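Local coordinates for protein fructuronate-tagaturonate epimerase UxaE from Cohnella laeviribosi in complex with 1 glycerol (Cohnella laeviribosi, PDB 6IL9) that probably catalyses the epimerisation of fructuronate to tagaturonate and back, as a zinc-binding enzyme built on a TIM barrel, at residues A[407-411]-A[436-440]; A[105-110]-A[473-477]; A[97-101]-A[127-133]. All blocks are in the same frame, centred on the assembly; numbering follows the deposited sequence.

Interaction 1 of 3, residues A[407-411]-A[436-440]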
loop_
_atom_site.group_PDB
_atom_site.type_symbol
_atom_site.label_atom_id
_atom_site.label_comp_id
_atom_site.label_asym_id
_atom_site.label_seq_id
_atom_site.Cartn_x
_atom_site.Cartn_y
_atom_site.Cartn_z
ATOM N N VAL A 407 9.000 12.577 10.029
ATOM C CA VAL A 407 9.190 11.783 11.236
ATOM C C VAL A 407 9.801 12.665 12.317
ATOM O O VAL A 407 10.434 13.686 12.038
ATOM C CB VAL A 407 10.090 10.549 10.979
ATOM C CG1 VAL A 407 9.397 9.569 10.013
ATOM C CG2 VAL A 407 11.460 10.985 10.421
ATOM N N THR A 408 9.607 12.271 13.578
ATOM C CA THR A 408 10.230 12.977 14.694
ATOM C C THR A 408 11.292 12.117 15.370
ATOM O O THR A 408 11.512 12.212 16.580
ATOM C CB THR A 408 9.176 13.435 15.706
ATOM O OG1 THR A 408 8.353 12.328 16.095
ATOM C CG2 THR A 408 8.300 14.539 15.107
ATOM N N THR A 409 11.960 11.282 14.577
ATOM C CA THR A 409 12.982 10.361 15.056
ATOM C C THR A 409 14.027 11.048 15.920
ATOM O O THR A 409 14.568 12.097 15.554
ATOM C CB THR A 409 13.669 9.741 13.850
ATOM O OG1 THR A 409 12.670 9.327 12.903
ATOM C CG2 THR A 409 14.540 8.570 14.249
ATOM N N ASN A 410 14.336 10.428 17.052
ATOM C CA ASN A 410 15.412 10.890 17.916
ATOM C C ASN A 410 16.586 9.932 17.741
ATOM O O ASN A 410 16.630 8.870 18.370
ATOM C CB ASN A 410 14.961 10.958 19.374
ATOM C CG ASN A 410 16.047 11.485 20.265
ATOM O OD1 ASN A 410 17.075 11.930 19.771
ATOM N ND2 ASN A 410 15.837 11.436 21.574
ATOM N N LEU A 411 17.552 10.324 16.904
ATOM C CA LEU A 411 18.747 9.504 16.717
ATOM C C LEU A 411 19.489 9.258 18.026
ATOM O O LEU A 411 20.181 8.238 18.167
ATOM C CB LEU A 411 19.684 10.165 15.702
ATOM C CG LEU A 411 19.144 10.393 14.291
ATOM C CD1 LEU A 411 20.201 11.119 13.489
ATOM C CD2 LEU A 411 18.778 9.080 13.622
ATOM N N GLN A 436 12.300 3.750 12.476
ATOM C CA GLN A 436 12.078 4.868 11.560
ATOM C C GLN A 436 13.311 5.143 10.710
ATOM O O GLN A 436 13.193 5.484 9.527
ATOM C CB GLN A 436 11.681 6.115 12.340
ATOM C CG GLN A 436 10.321 5.968 13.004
ATOM C CD GLN A 436 9.738 7.305 13.381
ATOM O OE1 GLN A 436 10.414 8.134 13.994
ATOM N NE2 GLN A 436 8.486 7.532 13.017
ATOM N N LEU A 437 14.496 4.987 11.304
ATOM C CA LEU A 437 15.746 5.201 10.583
ATOM C C LEU A 437 15.818 4.305 9.358
ATOM O O LEU A 437 16.135 4.766 8.257
ATOM C CB LEU A 437 16.921 4.922 11.517
ATOM C CG LEU A 437 18.310 4.817 10.891
ATOM C CD1 LEU A 437 18.751 6.195 10.415
ATOM C CD2 LEU A 437 19.302 4.226 11.893
ATOM N N LEU A 438 15.520 3.016 9.538
ATOM C CA LEU A 438 15.590 2.070 8.425
ATOM C C LEU A 438 14.365 2.158 7.518
ATOM O O LEU A 438 14.476 1.902 6.313
ATOM C CB LEU A 438 15.760 0.641 8.963
ATOM C CG LEU A 438 17.193 0.129 9.218
ATOM C CD1 LEU A 438 17.963 -0.004 7.922
ATOM C CD2 LEU A 438 17.976 1.025 10.200
ATOM N N HIS A 439 13.204 2.538 8.065
ATOM C CA HIS A 439 11.969 2.563 7.278
ATOM C C HIS A 439 12.104 3.544 6.124
ATOM O O HIS A 439 11.814 3.214 4.972
ATOM C CB HIS A 439 10.793 2.960 8.188
ATOM C CG HIS A 439 9.429 2.801 7.573
ATOM N ND1 HIS A 439 9.033 3.462 6.427
ATOM C CD2 HIS A 439 8.353 2.084 7.984
ATOM C CE1 HIS A 439 7.781 3.145 6.146
ATOM N NE2 HIS A 439 7.342 2.312 7.078
ATOM N N ILE A 440 12.592 4.746 6.426
ATOM C CA ILE A 440 12.521 5.874 5.512
ATOM C C ILE A 440 13.709 5.921 4.556
ATOM O O ILE A 440 13.621 6.572 3.504
ATOM C CB ILE A 440 12.377 7.120 6.411
ATOM C CG1 ILE A 440 10.916 7.395 6.747
ATOM C CG2 ILE A 440 13.018 8.328 5.865
ATOM C CD1 ILE A 440 10.244 6.374 7.552
HETATM O O HOH W 1 9.286 9.633 16.158
#
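The side chain of Gln436 reaches out from its helix and lays its amide against Val407 and Thr409 of the opposite loop. This is a loop-on-helix contact in the α-helical part of a TIM-barrel enzyme: 407-411 belongs to the irregular connection that follows helix 384-402, and 436-440 lies on helix 432-440, the helix to which that connection leads. The backbones stay well apart, with 6.6 Å between the CA atoms of Thr409 and Gln436, so side chains have to bridge the gap. Gln436 OE1 does most of this work. It accepts a hydrogen bond from Thr409 OG1 at 2.8 Å and another from water 1, whose oxygen is 2.9 Å from Gln436 OE1 and also 2.9 Å from Thr408 OG1. The water thereby ties in a threonine whose CA-to-CB bond points away from the helix and whose hydroxyl is also bonded to Gln310. On the other side of the amide, Gln436 NE2 packs 3.7 Å from Val407 CG1 and donates to Gln310 and Lys311, so the one glutamine joins the loop to a second part of the chain. Apolar contacts lie at the two ends of the loop piece. Val407 meets Ile440 one helical turn further along, while Leu411 leans over Leu437; Phe398 of helix 384-402 touches both Thr409 and Leu437. His439, which faces elsewhere, bonds the phosphoserine at position 346. In the two apolar pairs, Val407 CG1 is 4.1 Å from Ile440 CD1, and Leu411 CD2 is 4.3 Å from Leu437 CD1.

Interaction 2 of 3, residues A[105-110]-A[473-477]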
loop_
_atom_site.group_PDB
_atom_site.type_symbol
_atom_site.label_atom_id
_atom_site.label_comp_id
_atom_site.label_asym_id
_atom_site.label_seq_id
_atom_site.Cartn_x
_atom_site.Cartn_y
_atom_site.Cartn_z
ATOM N N PRO A 105 4.225 -13.816 -1.798
ATOM C CA PRO A 105 3.799 -15.127 -1.275
ATOM C C PRO A 105 3.498 -15.117 0.211
ATOM O O PRO A 105 2.458 -15.646 0.630
ATOM C CB PRO A 105 4.984 -16.036 -1.616
ATOM C CG PRO A 105 5.608 -15.385 -2.820
ATOM C CD PRO A 105 5.484 -13.905 -2.563
ATOM N N GLY A 106 4.382 -14.526 1.014
ATOM C CA GLY A 106 4.111 -14.400 2.440
ATOM C C GLY A 106 2.826 -13.645 2.713
ATOM O O GLY A 106 2.066 -14.003 3.615
ATOM N N HIS A 107 2.563 -12.591 1.930
ATOM C CA HIS A 107 1.315 -11.840 2.067
ATOM C C HIS A 107 0.107 -12.711 1.766
ATOM O O HIS A 107 -0.889 -12.680 2.498
ATOM C CB HIS A 107 1.336 -10.620 1.151
ATOM C CG HIS A 107 2.133 -9.486 1.707
ATOM N ND1 HIS A 107 2.652 -8.482 0.924
ATOM C CD2 HIS A 107 2.504 -9.208 2.979
ATOM C CE1 HIS A 107 3.299 -7.622 1.694
ATOM N NE2 HIS A 107 3.220 -8.037 2.945
ATOM N N VAL A 108 0.179 -13.484 0.684
ATOM C CA VAL A 108 -0.904 -14.401 0.339
ATOM C C VAL A 108 -1.111 -15.436 1.443
ATOM O O VAL A 108 -2.248 -15.727 1.840
ATOM C CB VAL A 108 -0.616 -15.075 -1.012
ATOM C CG1 VAL A 108 -1.644 -16.174 -1.258
ATOM C CG2 VAL A 108 -0.629 -14.040 -2.132
ATOM N N GLN A 109 -0.015 -16.022 1.941
ATOM C CA GLN A 109 -0.114 -16.996 3.028
ATOM C C GLN A 109 -0.814 -16.418 4.247
ATOM O O GLN A 109 -1.498 -17.150 4.980
ATOM C CB GLN A 109 1.279 -17.496 3.424
ATOM C CG GLN A 109 1.963 -18.329 2.346
ATOM C CD GLN A 109 3.464 -18.270 2.478
ATOM O OE1 GLN A 109 3.983 -17.811 3.494
ATOM N NE2 GLN A 109 4.173 -18.709 1.445
ATOM N N THR A 110 -0.665 -15.110 4.474
ATOM C CA THR A 110 -1.262 -14.471 5.641
ATOM C C THR A 110 -2.768 -14.286 5.483
ATOM O O THR A 110 -3.521 -14.505 6.435
ATOM C CB THR A 110 -0.589 -13.122 5.898
ATOM O OG1 THR A 110 0.827 -13.322 6.040
ATOM C CG2 THR A 110 -1.151 -12.487 7.182
ATOM N N GLU A 473 9.051 -15.318 4.968
ATOM C CA GLU A 473 7.615 -15.543 4.872
ATOM C C GLU A 473 7.008 -15.881 6.223
ATOM O O GLU A 473 5.880 -15.464 6.509
ATOM C CB GLU A 473 7.347 -16.622 3.832
ATOM C CG GLU A 473 7.759 -16.102 2.482
ATOM C CD GLU A 473 7.674 -17.106 1.382
ATOM O OE1 GLU A 473 7.301 -18.272 1.643
ATOM O OE2 GLU A 473 7.993 -16.710 0.238
ATOM N N ALA A 474 7.750 -16.583 7.088
ATOM C CA ALA A 474 7.250 -16.819 8.443
ATOM C C ALA A 474 7.131 -15.511 9.202
ATOM O O ALA A 474 6.202 -15.321 9.998
ATOM C CB ALA A 474 8.174 -17.775 9.197
ATOM N N ALA A 475 8.078 -14.602 8.978
ATOM C CA ALA A 475 8.016 -13.304 9.637
ATOM C C ALA A 475 6.816 -12.498 9.151
ATOM O O ALA A 475 6.136 -11.848 9.954
ATOM C CB ALA A 475 9.314 -12.541 9.402
ATOM N N LEU A 476 6.538 -12.520 7.841
ATOM C CA LEU A 476 5.371 -11.795 7.347
ATOM C C LEU A 476 4.083 -12.391 7.897
ATOM O O LEU A 476 3.188 -11.652 8.330
ATOM C CB LEU A 476 5.357 -11.799 5.817
ATOM C CG LEU A 476 6.488 -11.016 5.154
ATOM C CD1 LEU A 476 6.477 -11.308 3.674
ATOM C CD2 LEU A 476 6.373 -9.503 5.424
ATOM N N ARG A 477 3.971 -13.727 7.896
ATOM C CA ARG A 477 2.778 -14.365 8.444
ATOM C C ARG A 477 2.546 -13.932 9.882
ATOM O O ARG A 477 1.415 -13.607 10.272
ATOM C CB ARG A 477 2.908 -15.885 8.359
ATOM C CG ARG A 477 2.843 -16.379 6.925
ATOM C CD ARG A 477 2.667 -17.898 6.867
ATOM N NE ARG A 477 3.717 -18.603 7.599
ATOM C CZ ARG A 477 4.825 -19.091 7.047
ATOM N NH1 ARG A 477 5.050 -18.946 5.750
ATOM N NH2 ARG A 477 5.715 -19.736 7.793
HETATM O O HOH W 2 7.049 -13.757 0.367
#
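Glu473 opens this helix-helix packing, in which helix 104-111, the one between the first and second strands of the TIM barrel, lies against the C-terminal helix 469-487. The two short axes run in broadly the same direction, at 40° to each other and 8.3 Å apart at closest approach. At Glu473 the backbones nearly touch: its CA is 4.4 Å from the CA of Gly106. An ideal CB on Gly106 would sit tight against Glu473 CA and clash with Leu476 CD1, so the glycine is what allows such a close approach. The side chain of Glu473 reaches toward the first helix, OE1 accepting a hydrogen bond from Gln109 NE2 at 3.2 Å. Glu473 OE2 is 3.6 Å from Pro105 CB, and water 2, which accepts from Gly106 N at 2.9 Å, lies 3.1 Å from Glu473 OE2 and can donate to it. The next contact is Leu476. This leucine fills the space over the glycine, its CD1 4.1 Å from Gly106 CA, and its CD2 comes within 4.3 Å of His107 NE2, a nitrogen hydrogen-bonded to Asn371 of helix 369-382. Arg477 closes the segment, one turn after Glu473. Its aliphatic part passes the Gly106 carbonyl and Thr110, whose OG1 donates back to Gly106 O and lies 3.3 Å from Arg477 CA. Both polar atoms of the Gln109 amide are used across the interface, and NE2 also bonds Glu149 of helix 135-149. The shorter of its two bonds across the interface comes from the guanidinium: Arg477 NH1 donates to Gln109 OE1 at 2.7 Å.

Interaction 3 of 3, residues A[97-101]-A[127-133]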
loop_
_atom_site.group_PDB
_atom_site.type_symbol
_atom_site.label_atom_id
_atom_site.label_comp_id
_atom_site.label_asym_id
_atom_site.label_seq_id
_atom_site.Cartn_x
_atom_site.Cartn_y
_atom_site.Cartn_z
ATOM N N GLY A 97 1.628 -3.327 0.530
ATOM C CA GLY A 97 2.660 -2.760 -0.323
ATOM C C GLY A 97 3.982 -3.496 -0.187
ATOM O O GLY A 97 4.387 -3.910 0.903
ATOM N N ASP A 98 4.670 -3.631 -1.310
ATOM C CA ASP A 98 5.896 -4.418 -1.385
ATOM C C ASP A 98 6.916 -3.612 -2.185
ATOM O O ASP A 98 6.848 -3.561 -3.417
ATOM C CB ASP A 98 5.613 -5.770 -2.021
ATOM C CG ASP A 98 6.835 -6.658 -2.072
ATOM O OD1 ASP A 98 7.904 -6.269 -1.534
ATOM O OD2 ASP A 98 6.721 -7.748 -2.661
ATOM N N ARG A 99 7.858 -2.997 -1.472
ATOM C CA ARG A 99 8.916 -2.185 -2.059
ATOM C C ARG A 99 9.979 -3.020 -2.741
ATOM O O ARG A 99 10.793 -2.466 -3.487
ATOM C CB ARG A 99 9.578 -1.329 -0.976
ATOM C CG ARG A 99 8.645 -0.325 -0.379
ATOM C CD ARG A 99 9.206 0.303 0.875
ATOM N NE ARG A 99 8.421 1.480 1.240
ATOM C CZ ARG A 99 8.693 2.261 2.275
ATOM N NH1 ARG A 99 9.719 1.979 3.070
ATOM N NH2 ARG A 99 7.927 3.317 2.515
ATOM N N LEU A 100 9.982 -4.325 -2.495
ATOM C CA LEU A 100 11.049 -5.221 -2.915
ATOM C C LEU A 100 10.631 -6.190 -4.000
ATOM O O LEU A 100 11.487 -6.650 -4.761
ATOM C CB LEU A 100 11.565 -6.023 -1.714
ATOM C CG LEU A 100 12.020 -5.195 -0.512
ATOM C CD1 LEU A 100 12.304 -6.112 0.670
ATOM C CD2 LEU A 100 13.254 -4.373 -0.880
ATOM N N GLY A 101 9.346 -6.522 -4.085
ATOM C CA GLY A 101 8.904 -7.523 -5.029
ATOM C C GLY A 101 9.029 -8.963 -4.571
ATOM O O GLY A 101 8.836 -9.869 -5.397
ATOM N N GLU A 127 7.614 5.831 -4.101
ATOM C CA GLU A 127 8.265 4.543 -3.873
ATOM C C GLU A 127 8.872 3.986 -5.154
ATOM O O GLU A 127 9.962 3.405 -5.128
ATOM C CB GLU A 127 7.267 3.548 -3.293
ATOM C CG GLU A 127 7.069 3.690 -1.809
ATOM C CD GLU A 127 5.896 2.873 -1.300
ATOM O OE1 GLU A 127 4.780 2.988 -1.864
ATOM O OE2 GLU A 127 6.091 2.109 -0.329
ATOM N N LEU A 128 8.166 4.120 -6.279
ATOM C CA LEU A 128 8.739 3.691 -7.553
ATOM C C LEU A 128 10.007 4.471 -7.865
ATOM O O LEU A 128 11.013 3.892 -8.292
ATOM C CB LEU A 128 7.731 3.875 -8.682
ATOM C CG LEU A 128 6.445 3.053 -8.609
ATOM C CD1 LEU A 128 5.535 3.428 -9.772
ATOM C CD2 LEU A 128 6.762 1.561 -8.600
ATOM N N ALA A 129 9.977 5.787 -7.650
ATOM C CA ALA A 129 11.131 6.625 -7.965
ATOM C C ALA A 129 12.322 6.307 -7.066
ATOM O O ALA A 129 13.469 6.286 -7.527
ATOM C CB ALA A 129 10.740 8.099 -7.849
ATOM N N LEU A 130 12.074 6.048 -5.782
ATOM C CA LEU A 130 13.157 5.780 -4.845
ATOM C C LEU A 130 13.722 4.373 -4.974
ATOM O O LEU A 130 14.853 4.136 -4.537
ATOM C CB LEU A 130 12.681 6.004 -3.405
ATOM C CG LEU A 130 12.356 7.446 -2.993
ATOM C CD1 LEU A 130 12.097 7.551 -1.496
ATOM C CD2 LEU A 130 13.483 8.378 -3.407
ATOM N N THR A 131 12.963 3.432 -5.544
ATOM C CA THR A 131 13.425 2.064 -5.735
ATOM C C THR A 131 13.844 1.770 -7.171
ATOM O O THR A 131 14.411 0.703 -7.423
ATOM C CB THR A 131 12.337 1.044 -5.330
ATOM O OG1 THR A 131 11.157 1.235 -6.127
ATOM C CG2 THR A 131 11.973 1.167 -3.843
ATOM N N GLY A 132 13.556 2.668 -8.111
ATOM C CA GLY A 132 13.845 2.400 -9.507
ATOM C C GLY A 132 12.977 1.339 -10.137
ATOM O O GLY A 132 13.408 0.673 -11.086
ATOM N N ARG A 133 11.763 1.154 -9.637
ATOM C CA ARG A 133 10.843 0.161 -10.163
ATOM C C ARG A 133 9.727 0.844 -10.939
ATOM O O ARG A 133 9.575 2.063 -10.905
ATOM C CB ARG A 133 10.273 -0.697 -9.027
ATOM C CG ARG A 133 11.359 -1.412 -8.248
ATOM C CD ARG A 133 10.776 -2.134 -7.055
ATOM N NE ARG A 133 10.125 -3.376 -7.452
ATOM C CZ ARG A 133 8.980 -3.814 -6.935
ATOM N NH1 ARG A 133 8.350 -3.088 -6.008
ATOM N NH2 ARG A 133 8.467 -4.972 -7.347
HETATM O O HOH W 3 6.240 -5.266 -5.490
HETATM O O HOH W 4 4.992 3.764 1.752
#
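Arg99 and Glu127 form the salt bridge here: Arg99 NE donates almost straight to Glu127 OE2 at 2.9 Å, with the carboxylate oxygen at the edge of the guanidinium. The other two guanidinium nitrogens have partners as well. NH1 bonds the carbonyl of His439, NH2 donates to water 4, and Tyr442 makes a cation-pi contact with the group. Water 4 returns a weak hydrogen bond to Glu127 OE2, while Glu127 OE1 accepts from the backbone N of Ser124. In the TIM barrel this loop follows the first strand, 93-96, and helix 125-131 follows the second, so the pair joins neighbouring βα connections; the side chain of Glu127 lies about 5 Å from a bound glycerol and 9 Å from the zinc. The loop is shaped by an Asx turn, with Asp98 OD1 accepting from Leu100 N at 3.0 Å and more weakly from Gly101 N; Asp98 OD2 takes Ala103 N. Asp98 O faces Arg133, receiving a weak bond from Arg133 NH1 at 3.0 Å and a hydrogen bond from water 3, which accepts from Arg133 NH2. One face of that guanidinium lies over the Leu100-Gly101 peptide; a CB on Gly101 would clash with NH2 and, at phi 84°, also with Leu100 O, which alone demands glycine. Thr131 OG1 donates back within the helix to Glu127 O at 2.7 Å, leaving its CG2 3.8 Å from Arg99 O.

How the interactions relate
Interactions 2 and 3 are buried, whereas interaction 1 is partly exposed and lies further from the chain centre. Interaction 3, nearest the glycerol and zinc, uses a salt bridge and one weakly bonded backbone carbonyl to hold loop to helix. Interaction 2 packs two helices over a glycine, with a Glu-Gln-Arg hydrogen-bond relay beside it, and interaction 1 relies on one glutamine amide with an apolar pair at each end. The loop holding 97-101 leads into helix 104-111, which carries 105-110, and His107 CE1 packs 3.9 Å from Gly97 O. Interactions 1 and 3 meet through a probable hydrogen bond from Arg99 NH1 to His439 O, 3.1 Å; interactions 1 and 2 do not touch.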